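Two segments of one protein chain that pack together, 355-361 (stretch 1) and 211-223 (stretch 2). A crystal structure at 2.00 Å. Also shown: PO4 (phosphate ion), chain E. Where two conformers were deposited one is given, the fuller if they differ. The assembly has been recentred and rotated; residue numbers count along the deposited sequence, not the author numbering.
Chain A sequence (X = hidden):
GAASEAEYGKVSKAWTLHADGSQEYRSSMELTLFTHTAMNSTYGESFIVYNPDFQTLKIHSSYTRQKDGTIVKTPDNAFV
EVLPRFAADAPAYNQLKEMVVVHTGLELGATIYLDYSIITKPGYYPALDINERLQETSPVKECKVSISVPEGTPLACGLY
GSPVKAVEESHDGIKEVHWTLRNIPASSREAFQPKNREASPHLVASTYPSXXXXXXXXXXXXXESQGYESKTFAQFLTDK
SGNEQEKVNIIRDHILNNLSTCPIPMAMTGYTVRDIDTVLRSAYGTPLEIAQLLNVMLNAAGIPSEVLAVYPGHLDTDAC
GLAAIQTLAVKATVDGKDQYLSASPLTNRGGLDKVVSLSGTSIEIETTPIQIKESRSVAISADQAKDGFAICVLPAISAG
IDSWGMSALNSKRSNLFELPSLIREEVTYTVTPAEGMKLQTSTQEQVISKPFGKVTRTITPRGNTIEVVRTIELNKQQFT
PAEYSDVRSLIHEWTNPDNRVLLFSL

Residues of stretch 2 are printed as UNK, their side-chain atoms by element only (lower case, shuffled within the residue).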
# COMPACT_ATOMS: atom_id res chain seq x y z
N VAL A 355 1.25 -8.89 -11.92
CA VAL A 355 -0.17 -9.18 -11.76
C VAL A 355 -0.40 -10.59 -12.26
O VAL A 355 0.00 -10.93 -13.38
CB VAL A 355 -1.01 -8.16 -12.51
CG1 VAL A 355 -2.51 -8.48 -12.45
CG2 VAL A 355 -0.68 -6.77 -11.95
N VAL A 356 -1.01 -11.43 -11.42
CA VAL A 356 -1.25 -12.83 -11.79
C VAL A 356 -2.67 -13.21 -11.47
O VAL A 356 -3.14 -12.97 -10.33
CB VAL A 356 -0.29 -13.76 -11.04
CG1 VAL A 356 -0.46 -15.20 -11.56
CG2 VAL A 356 1.15 -13.29 -11.16
N SER A 357 -3.40 -13.80 -12.43
CA SER A 357 -4.73 -14.32 -12.15
C SER A 357 -4.66 -15.53 -11.18
O SER A 357 -3.62 -16.17 -11.07
CB SER A 357 -5.40 -14.76 -13.45
OG SER A 357 -4.83 -15.96 -13.92
N LEU A 358 -5.74 -15.81 -10.47
CA LEU A 358 -5.80 -16.99 -9.57
C LEU A 358 -5.68 -18.34 -10.28
O LEU A 358 -5.30 -19.34 -9.66
CB LEU A 358 -7.05 -16.98 -8.69
CG LEU A 358 -7.23 -15.81 -7.70
CD1 LEU A 358 -8.17 -16.16 -6.54
CD2 LEU A 358 -5.93 -15.27 -7.16
N SER A 359 -5.94 -18.36 -11.58
CA SER A 359 -5.67 -19.52 -12.40
C SER A 359 -4.21 -19.53 -12.84
O SER A 359 -3.83 -20.42 -13.54
CB SER A 359 -6.61 -19.58 -13.61
OG SER A 359 -6.44 -18.43 -14.42
N GLY A 360 -3.40 -18.54 -12.45
CA GLY A 360 -1.95 -18.61 -12.64
C GLY A 360 -1.27 -17.94 -13.82
O GLY A 360 -0.08 -18.16 -14.06
N THR A 361 -2.00 -17.12 -14.56
CA THR A 361 -1.47 -16.43 -15.73
C THR A 361 -0.99 -15.04 -15.36
O THR A 361 -1.73 -14.24 -14.79
CB THR A 361 -2.59 -16.29 -16.80
OG1 THR A 361 -3.06 -17.59 -17.13
CG2 THR A 361 -2.13 -15.54 -18.11
N UNK A 211 4.06 -21.11 -6.47
CA UNK A 211 3.24 -19.88 -6.43
C UNK A 211 1.89 -20.09 -7.08
O UNK A 211 0.87 -19.67 -6.58
N UNK A 212 1.90 -20.79 -8.20
CA UNK A 212 0.67 -21.12 -8.90
C UNK A 212 -0.27 -21.97 -8.03
O UNK A 212 -1.49 -21.74 -8.03
c UNK A 212 0.54 -21.85 -13.39
c UNK A 212 0.39 -22.99 -12.37
n UNK A 212 1.07 -22.32 -14.74
c UNK A 212 -0.08 -22.47 -10.98
c UNK A 212 1.03 -21.85 -10.20
N UNK A 213 0.29 -22.97 -7.35
CA UNK A 213 -0.48 -23.82 -6.44
C UNK A 213 -1.07 -23.01 -5.26
O UNK A 213 -2.20 -23.25 -4.86
c UNK A 213 0.36 -25.02 -5.90
N UNK A 214 -0.31 -22.06 -4.74
CA UNK A 214 -0.80 -21.15 -3.72
C UNK A 214 -2.07 -20.42 -4.20
O UNK A 214 -3.11 -20.38 -3.52
c UNK A 214 0.29 -20.18 -3.29
N UNK A 215 -1.98 -19.85 -5.40
CA UNK A 215 -3.12 -19.14 -6.01
C UNK A 215 -4.31 -20.07 -6.30
O UNK A 215 -5.46 -19.71 -6.05
c UNK A 215 -2.22 -16.16 -6.18
c UNK A 215 -1.05 -16.73 -8.38
c UNK A 215 -2.66 -18.41 -7.29
c UNK A 215 -1.63 -17.29 -7.06
N UNK A 216 -4.02 -21.29 -6.75
CA UNK A 216 -5.08 -22.30 -7.04
C UNK A 216 -5.75 -22.72 -5.75
O UNK A 216 -6.97 -22.89 -5.69
c UNK A 216 -4.52 -23.56 -7.80
N UNK A 217 -4.96 -22.88 -4.70
CA UNK A 217 -5.56 -23.15 -3.41
C UNK A 217 -6.50 -22.02 -2.95
O UNK A 217 -7.60 -22.29 -2.46
o UNK A 217 -3.89 -24.70 -2.73
c UNK A 217 -5.16 -23.55 -0.96
c UNK A 217 -4.51 -23.45 -2.35
N UNK A 218 -6.07 -20.79 -3.09
CA UNK A 218 -6.92 -19.66 -2.74
C UNK A 218 -8.22 -19.69 -3.54
O UNK A 218 -9.33 -19.56 -2.99
c UNK A 218 -6.19 -18.33 -2.95
c UNK A 218 -6.07 -15.80 -2.98
c UNK A 218 -7.43 -16.97 -1.17
c UNK A 218 -6.94 -17.03 -2.65
N UNK A 219 -8.10 -19.91 -4.83
CA UNK A 219 -9.26 -19.97 -5.69
C UNK A 219 -10.24 -21.05 -5.25
O UNK A 219 -11.44 -20.81 -5.20
c UNK A 219 -8.79 -20.25 -7.09
c UNK A 219 -9.81 -19.88 -8.16
o UNK A 219 -10.87 -19.25 -7.91
o UNK A 219 -9.47 -20.21 -9.29
N UNK A 220 -9.73 -22.24 -4.92
CA UNK A 220 -10.61 -23.35 -4.51
C UNK A 220 -11.38 -22.97 -3.27
O UNK A 220 -12.55 -23.24 -3.17
c UNK A 220 -8.37 -26.49 -5.27
n UNK A 220 -6.75 -28.08 -6.36
c UNK A 220 -9.82 -24.64 -4.24
c UNK A 220 -9.33 -25.29 -5.52
c UNK A 220 -7.66 -26.92 -6.60
N UNK A 221 -10.70 -22.35 -2.32
CA UNK A 221 -11.31 -21.93 -1.07
C UNK A 221 -12.33 -20.83 -1.34
O UNK A 221 -13.41 -20.81 -0.73
n UNK A 221 -8.09 -22.65 2.53
n UNK A 221 -8.14 -22.05 4.75
c UNK A 221 -8.01 -22.34 1.11
c UNK A 221 -10.21 -21.51 -0.07
c UNK A 221 -9.28 -22.70 0.30
n UNK A 221 -8.00 -20.47 3.14
c UNK A 221 -8.07 -21.73 3.48
N UNK A 222 -12.01 -19.92 -2.26
CA UNK A 222 -12.96 -18.85 -2.60
C UNK A 222 -14.24 -19.45 -3.14
O UNK A 222 -15.33 -18.97 -2.82
c UNK A 222 -12.37 -17.88 -3.61
c UNK A 222 -11.29 -16.94 -3.08
c UNK A 222 -11.75 -16.22 -1.85
c UNK A 222 -10.88 -15.95 -4.14
N UNK A 223 -14.10 -20.52 -3.94
CA UNK A 223 -15.22 -21.16 -4.64
C UNK A 223 -16.00 -22.14 -3.78
O UNK A 223 -17.02 -22.63 -4.21
c UNK A 223 -14.28 -20.92 -7.05
n UNK A 223 -13.00 -19.56 -9.70
c UNK A 223 -13.42 -21.66 -8.07
c UNK A 223 -13.41 -21.02 -9.50
c UNK A 223 -14.74 -21.86 -5.92
P PO4 E . -4.98 -28.74 -9.64
O1 PO4 E . -3.88 -29.11 -8.66
O2 PO4 E . -5.46 -29.98 -10.39
O3 PO4 E . -6.14 -28.07 -8.97
O4 PO4 E . -4.53 -27.80 -10.76
O HOH W 1 -3.13 -20.84 -10.16
O HOH W 2 0.72 -19.72 -16.38
O HOH W 3 -7.32 -21.91 -10.00

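Position 211 opens the helix with backbone atoms alone and touches nothing of stretch 1; the absence of any side-chain atom makes it G211. Position 212 carries four carbons in a row ending in nitrogen, the mark of a lysine, K212. Its chain, t at chi1, chi2 and chi4 but turned to m at chi3, runs beside the turn, and its CE lies 3.8 Å from the O of G360. G360 has phi/psi of 98/10, angles that suit glycine, and a CB there would come within 2.8 Å of K212 CE, so the bare backbone leaves room for the lysine.

Positions 213 and 214 each have a single carbon, neither within contact distance of the other stretch: A213 and A214. Position 215 has four carbons forked at the second, and its CB points toward stretch 1. The straight run from CB to the fork excludes a branch at CB, so this is L215. Its CD1 sits 3.6 Å from V356 CG1, and its CD2 lies 3.9 Å from L358 CD2.

At 216 there is one carbon again, set sideways; this is A216, whose backbone N approaches the O of L358 at 3.7 Å while donating its hydrogen bond to the O of K212 within the helix. Position 217 shows one carbon bearing an oxygen and a carbon, which gives T217, pointing away from the contact.

Position 218 repeats the four carbons forked at the second, directed toward stretch 1, and is L218; its CD2 stands 4.1 Å from L358 CD1. Position 219 has two carbons, the second holding two oxygens, hence a carboxylate one carbon beyond CB: D219. Its CB packs 4.0 Å from the CB of L358.

Position 220 is a row of four carbons ending in nitrogen, with no contact to stretch 1. It is K220, and its NZ donates a hydrogen bond of 2.7 Å to O3 of the phosphate ion. Three carbons, a nitrogen and a carbon carrying two more nitrogens identify 221 as R221, also out of reach. Position 222 has four carbons forked at the second, pointing toward the other stretch: L222, with CD1 3.6 Å from L358 CD1. At 223, four carbons in a row end in nitrogen, so it is K223; its NZ forms a salt bridge of 2.8 Å with D219 OD1.

The contact centres on L358, at the second position of the type I turn from S357 to G360. Its side chain packs against L215, L218 and L222, residues spaced to recur along the same side of a helix, while V356 adds a further apolar contact to L215. No direct hydrogen bond joins the stretches; waters supply the polar links. Water 1 donates to the O of K212 at 2.8 Å and to the O of L358 at 2.7 Å. Water 2 accepts from K212 NZ at 3.1 Å and donates to the O of G360 at 2.9 Å, and water 3 connects D219 OD2, at 2.8 Å, to the O of L358, at 3.3 Å. Apolar packing is thus bordered by solvent-mediated bonds.

Stretch 2 (211-223) GKAALATLDKRLK
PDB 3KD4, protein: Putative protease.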